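Local coordinates for gala protein type 1, 3 or 4 (PDB 4XA9) that is a leucine-rich repeat protein of Legionella pneumophila that may bind small GTPases and stimulate their GTP hydrolysis, at residues Ser21-Asn26 with Ser47-His52; Asn73-Asn78 with Thr95-Phe100. All coordinates share one frame; numbering follows the deposited sequence.

Contact 1 (Ser21-Asn26 with Ser47-His52); sequences SLSFLN and SLDLSH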
loop_
_atom_site.group_PDB
_atom_site.type_symbol
_atom_site.label_atom_id
_atom_site.label_comp_id
_atom_site.label_asym_id
_atom_site.label_seq_id
_atom_site.Cartn_x
_atom_site.Cartn_y
_atom_site.Cartn_z
ATOM N N SER A 21 10.084 -13.875 12.277
ATOM C CA SER A 21 9.112 -12.815 12.031
ATOM C C SER A 21 8.550 -12.259 13.328
ATOM O O SER A 21 7.978 -12.999 14.135
ATOM C CB SER A 21 7.973 -13.325 11.145
ATOM O OG SER A 21 8.479 -13.792 9.906
ATOM N N LEU A 22 8.714 -10.951 13.510
ATOM C CA LEU A 22 8.356 -10.271 14.753
ATOM C C LEU A 22 7.605 -8.968 14.463
ATOM O O LEU A 22 7.830 -7.946 15.105
ATOM C CB LEU A 22 9.605 -9.985 15.583
ATOM C CG LEU A 22 10.462 -11.174 16.039
ATOM C CD1 LEU A 22 11.807 -10.683 16.559
ATOM C CD2 LEU A 22 9.735 -11.986 17.120
ATOM N N SER A 23 6.714 -9.011 13.483
ATOM C CA SER A 23 5.960 -7.821 13.107
ATOM C C SER A 23 4.826 -7.545 14.090
ATOM O O SER A 23 4.307 -8.457 14.733
ATOM C CB SER A 23 5.404 -7.953 11.685
ATOM O OG SER A 23 4.457 -9.000 11.607
ATOM N N PHE A 24 4.470 -6.269 14.216
ATOM C CA PHE A 24 3.352 -5.821 15.055
ATOM C C PHE A 24 3.473 -6.207 16.533
ATOM O O PHE A 24 2.490 -6.620 17.153
ATOM C CB PHE A 24 2.013 -6.354 14.507
ATOM C CG PHE A 24 1.602 -5.747 13.188
ATOM C CD1 PHE A 24 0.984 -4.506 13.143
ATOM C CD2 PHE A 24 1.803 -6.428 11.998
ATOM C CE1 PHE A 24 0.600 -3.944 11.929
ATOM C CE2 PHE A 24 1.419 -5.870 10.782
ATOM C CZ PHE A 24 0.815 -4.629 10.754
ATOM N N LEU A 25 4.664 -6.049 17.107
ATOM C CA LEU A 25 4.872 -6.390 18.511
ATOM C C LEU A 25 5.253 -5.160 19.332
ATOM O O LEU A 25 5.605 -5.280 20.502
ATOM C CB LEU A 25 5.956 -7.471 18.651
ATOM C CG LEU A 25 5.605 -8.856 18.101
ATOM C CD1 LEU A 25 6.762 -9.829 18.286
ATOM C CD2 LEU A 25 4.348 -9.391 18.773
ATOM N N ASN A 26 5.164 -3.983 18.718
ATOM C CA ASN A 26 5.574 -2.729 19.354
ATOM C C ASN A 26 6.986 -2.797 19.946
ATOM O O ASN A 26 7.248 -2.250 21.014
ATOM C CB ASN A 26 4.573 -2.326 20.444
ATOM C CG ASN A 26 3.213 -1.954 19.875
ATOM O OD1 ASN A 26 3.036 -0.869 19.325
ATOM N ND2 ASN A 26 2.249 -2.853 20.008
ATOM N N SER A 47 17.167 -14.462 7.443
ATOM C CA SER A 47 16.080 -13.602 7.002
ATOM C C SER A 47 15.247 -13.165 8.201
ATOM O O SER A 47 14.818 -13.989 9.017
ATOM C CB SER A 47 15.214 -14.313 5.960
ATOM O OG SER A 47 14.747 -15.563 6.438
ATOM N N LEU A 48 15.030 -11.861 8.307
ATOM C CA LEU A 48 14.384 -11.294 9.484
ATOM C C LEU A 48 13.316 -10.266 9.133
ATOM O O LEU A 48 13.560 -9.371 8.331
ATOM C CB LEU A 48 15.446 -10.654 10.371
ATOM C CG LEU A 48 14.990 -9.918 11.627
ATOM C CD1 LEU A 48 14.392 -10.899 12.622
ATOM C CD2 LEU A 48 16.166 -9.171 12.245
ATOM N N ASP A 49 12.141 -10.391 9.744
ATOM C CA ASP A 49 11.073 -9.411 9.566
ATOM C C ASP A 49 10.780 -8.660 10.877
ATOM O O ASP A 49 10.219 -9.217 11.822
ATOM C CB ASP A 49 9.820 -10.108 9.024
ATOM C CG ASP A 49 8.640 -9.161 8.826
ATOM O OD1 ASP A 49 8.798 -7.926 8.968
ATOM O OD2 ASP A 49 7.552 -9.668 8.479
ATOM N N LEU A 50 11.176 -7.392 10.913
ATOM C CA LEU A 50 10.935 -6.525 12.065
ATOM C C LEU A 50 9.914 -5.439 11.747
ATOM O O LEU A 50 9.862 -4.415 12.423
ATOM C CB LEU A 50 12.234 -5.869 12.532
ATOM C CG LEU A 50 13.344 -6.782 13.037
ATOM C CD1 LEU A 50 14.551 -5.956 13.453
ATOM C CD2 LEU A 50 12.848 -7.624 14.198
ATOM N N SER A 51 9.108 -5.660 10.716
ATOM C CA SER A 51 8.224 -4.609 10.212
ATOM C C SER A 51 7.119 -4.259 11.201
ATOM O O SER A 51 6.754 -5.074 12.033
ATOM C CB SER A 51 7.607 -5.023 8.877
ATOM O OG SER A 51 6.773 -6.157 9.039
ATOM N N HIS A 52 6.609 -3.035 11.109
ATOM C CA HIS A 52 5.487 -2.591 11.932
ATOM C C HIS A 52 5.818 -2.660 13.429
ATOM O O HIS A 52 5.132 -3.320 14.208
ATOM C CB HIS A 52 4.232 -3.413 11.627
ATOM C CG HIS A 52 3.767 -3.307 10.202
ATOM N ND1 HIS A 52 3.002 -2.255 9.745
ATOM C CD2 HIS A 52 3.929 -4.140 9.144
ATOM C CE1 HIS A 52 2.727 -2.435 8.464
ATOM N NE2 HIS A 52 3.274 -3.573 8.077
HETATM O O HOH W 1 7.263 -12.208 7.665
HETATM O O HOH W 2 3.890 -2.518 16.388
#
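Two neighbouring coils of the leucine-rich repeat solenoid meet where Ser21-Asn26 runs parallel to Ser47-His52, starting on the ends of strands 19-21 and 47-49 of the concave sheet and continuing into the loops after them. Ser21 and Asp49 form a parallel bridge, and Leu22 N donates to Asp49 O at 2.8 Å with a nearly straight N-H...O angle of 161°. Farther on the coils stay in step through weaker links: Phe24 N makes weak bonds to both Ser51 O and His52 O. Leu22 CD1 rests against Leu50 CD2 at 4.0 Å; leucine suits this inward position because its branched end also reaches Leu35 of helix 32-41. Where strand 47-49 stops, Ser51 N donates to Asp49 OD1 in an Asx turn, approaching on the anti side from outside the carboxylate plane; Ser51 OG is a second donor, on the syn lone pair (2.7 Å). A water joins Asp49 OD2 to Ser21 OG, which also bonds to Gln19. Phe24 and His52 both place CG anti to the carbonyl carbon (chi1 -68° in Phe24), which sends the rings out side by side into an offset stack, centroids 4.1 Å apart and planes at 11°. His52 CB lies over the centre of the phenyl face and Phe24 CZ over that of the imidazole. Asp49 thus has each carboxylate oxygen engaged, consistent with a stable negative charge, while the stacked pair, extended by His76 on His52, is also touched by a chain of another protein.

Contact 2 (Asn73-Asn78 with Thr95-Phe100); sequences NISHNN and TLDVSF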
loop_
_atom_site.group_PDB
_atom_site.type_symbol
_atom_site.label_atom_id
_atom_site.label_comp_id
_atom_site.label_asym_id
_atom_site.label_seq_id
_atom_site.Cartn_x
_atom_site.Cartn_y
_atom_site.Cartn_z
ATOM N N ASN A 73 13.628 -7.036 6.659
ATOM C CA ASN A 73 12.442 -6.199 6.523
ATOM C C ASN A 73 12.261 -5.382 7.794
ATOM O O ASN A 73 11.873 -5.921 8.831
ATOM C CB ASN A 73 11.191 -7.046 6.258
ATOM C CG ASN A 73 9.930 -6.203 6.045
ATOM O OD1 ASN A 73 9.920 -4.985 6.250
ATOM N ND2 ASN A 73 8.853 -6.861 5.645
ATOM N N ILE A 74 12.543 -4.086 7.715
ATOM C CA ILE A 74 12.325 -3.217 8.860
ATOM C C ILE A 74 11.394 -2.066 8.460
ATOM O O ILE A 74 11.459 -0.960 9.001
ATOM C CB ILE A 74 13.680 -2.704 9.438
ATOM C CG1 ILE A 74 13.490 -2.165 10.866
ATOM C CG2 ILE A 74 14.363 -1.716 8.484
ATOM C CD1 ILE A 74 14.787 -1.894 11.607
ATOM N N SER A 75 10.494 -2.352 7.524
ATOM C CA SER A 75 9.519 -1.359 7.089
ATOM C C SER A 75 8.566 -0.997 8.228
ATOM O O SER A 75 8.440 -1.736 9.192
ATOM C CB SER A 75 8.726 -1.857 5.870
ATOM O OG SER A 75 7.958 -3.015 6.160
ATOM N N HIS A 76 7.926 0.160 8.108
ATOM C CA HIS A 76 6.944 0.635 9.083
ATOM C C HIS A 76 7.509 0.693 10.496
ATOM O O HIS A 76 6.910 0.185 11.450
ATOM C CB HIS A 76 5.691 -0.239 9.051
ATOM C CG HIS A 76 4.974 -0.206 7.740
ATOM N ND1 HIS A 76 4.005 0.729 7.446
ATOM C CD2 HIS A 76 5.087 -0.988 6.640
ATOM C CE1 HIS A 76 3.551 0.519 6.224
ATOM N NE2 HIS A 76 4.189 -0.519 5.712
ATOM N N ASN A 77 8.682 1.301 10.609
ATOM C CA ASN A 77 9.239 1.688 11.896
ATOM C C ASN A 77 9.503 3.193 11.882
ATOM O O ASN A 77 8.822 3.924 11.173
ATOM C CB ASN A 77 10.508 0.896 12.201
ATOM C CG ASN A 77 10.204 -0.516 12.683
ATOM O OD1 ASN A 77 10.000 -0.741 13.874
ATOM N ND2 ASN A 77 10.177 -1.470 11.757
ATOM N N ASN A 78 10.490 3.652 12.644
ATOM C CA ASN A 78 10.814 5.077 12.680
ATOM C C ASN A 78 12.318 5.317 12.650
ATOM O O ASN A 78 12.841 6.087 13.457
ATOM C CB ASN A 78 10.205 5.721 13.933
ATOM C CG ASN A 78 10.291 7.241 13.922
ATOM O OD1 ASN A 78 10.202 7.878 12.870
ATOM N ND2 ASN A 78 10.496 7.824 15.098
ATOM N N THR A 95 19.477 -7.711 0.711
ATOM C CA THR A 95 18.071 -7.433 0.413
ATOM C C THR A 95 17.458 -6.680 1.578
ATOM O O THR A 95 17.406 -7.194 2.695
ATOM C CB THR A 95 17.266 -8.724 0.155
ATOM O OG1 THR A 95 17.743 -9.353 -1.040
ATOM C CG2 THR A 95 15.783 -8.413 -0.010
ATOM N N LEU A 96 17.003 -5.462 1.322
ATOM C CA LEU A 96 16.570 -4.577 2.400
ATOM C C LEU A 96 15.228 -3.917 2.116
ATOM O O LEU A 96 15.010 -3.383 1.029
ATOM C CB LEU A 96 17.626 -3.494 2.641
ATOM C CG LEU A 96 17.327 -2.380 3.650
ATOM C CD1 LEU A 96 17.202 -2.935 5.072
ATOM C CD2 LEU A 96 18.425 -1.323 3.589
ATOM N N ASP A 97 14.340 -3.956 3.104
ATOM C CA ASP A 97 13.091 -3.209 3.054
ATOM C C ASP A 97 13.082 -2.147 4.152
ATOM O O ASP A 97 13.009 -2.473 5.336
ATOM C CB ASP A 97 11.891 -4.153 3.200
ATOM C CG ASP A 97 10.563 -3.457 2.963
ATOM O OD1 ASP A 97 10.540 -2.215 2.925
ATOM O OD2 ASP A 97 9.536 -4.152 2.821
ATOM N N VAL A 98 13.156 -0.878 3.756
ATOM C CA VAL A 98 13.085 0.228 4.708
ATOM C C VAL A 98 11.882 1.117 4.414
ATOM O O VAL A 98 11.882 2.300 4.757
ATOM C CB VAL A 98 14.359 1.110 4.685
ATOM C CG1 VAL A 98 15.540 0.372 5.295
ATOM C CG2 VAL A 98 14.678 1.566 3.264
ATOM N N SER A 99 10.868 0.547 3.768
ATOM C CA SER A 99 9.673 1.305 3.398
ATOM C C SER A 99 9.022 1.930 4.634
ATOM O O SER A 99 9.107 1.372 5.726
ATOM C CB SER A 99 8.677 0.402 2.670
ATOM O OG SER A 99 9.276 -0.201 1.533
ATOM N N PHE A 100 8.398 3.093 4.458
ATOM C CA PHE A 100 7.653 3.757 5.529
ATOM C C PHE A 100 8.501 4.000 6.777
ATOM O O PHE A 100 8.146 3.563 7.873
ATOM C CB PHE A 100 6.413 2.941 5.901
ATOM C CG PHE A 100 5.417 2.816 4.778
ATOM C CD1 PHE A 100 5.536 1.805 3.834
ATOM C CD2 PHE A 100 4.370 3.719 4.661
ATOM C CE1 PHE A 100 4.617 1.694 2.788
ATOM C CE2 PHE A 100 3.450 3.617 3.621
ATOM C CZ PHE A 100 3.576 2.603 2.683
HETATM O O HOH W 3 7.219 -3.369 3.500
#
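Backbone hydrogen bonds hold Asn73-Asn78 against Thr95-Phe100 at two points. Ile74 N donates to Asp97 O at 2.9 Å beside the parallel bridge of Asn73 with Asp97, and His76 N reaches Ser99 O at 2.9 Å, where the chains have already left the strand. Between them Ser75 CA makes a CA-H...O contact with Ser99 O.

Among the polar side chains, Asn73 OD1 accepts from Ser75 N and Asp97 OD1 from Ser99 N, each an Asx turn. Asn or Asp suits the place because CG, anti to the backbone N (chi1 -177° in Asn73), lets OD1 reach forward two residues. Both serine hydroxyls add a second bond, differently. Ser75 OG, between its backbone N and carbonyl carbon, meets Asn73 OD1 in plane on a lone pair; Ser99 OG, anti to its carbonyl carbon, meets Asp97 OD1 on the syn side but out of plane, and also bonds Leu123 N. Amide and carboxylate lie nearly parallel. A water donates to Ser75 OG and to Asp97 OD2, which also bonds a polar side chain of the chain of another protein.

On the side facing the helices, beta-branched Ile74 and Val98 meet, CG2 to CG1 at 4.0 Å; Val98 also touches Leu87 and Leu111.

At the far end His76 and Phe100 form an offset stack, centroids 4.1 Å apart and planes at 14°, with Phe100 CB over the imidazole face. An aromatic ring of the other protein meets His76 edge-to-face.

Asn77 ND2 bonds Ile74 O at 3.1 Å from above the carbonyl plane, 70° out of it and off any lone pair, and also Leu50 O; OD1 accepts from Ile55 N. Asn101 ND2 bonds Ile74 O too, repeating the asparagine arrangement that ties successive coils of leucine-rich repeats together.

In the fold
Contact 1 precedes contact 2 along the chain without overlap, and their centres are about 10 Å apart. Both belong to the same sheet, in which strands 19-21, 47-49, 71-73 and 95-97 are parallel neighbours, with helices 32-41, 57-63 and 80-87 on the connections between them. Residues 47-52 and 73-78 touch directly: Leu50 N lies 2.6 Å from Asn73 O, a probable hydrogen bond, and the His52 and His76 rings stack. The two aromatic pairs therefore join into one row, Phe24, His52, His76 and Phe100, along the solenoid. A chain of another protein touches all four, consistent with this face of the solenoid serving as a binding surface.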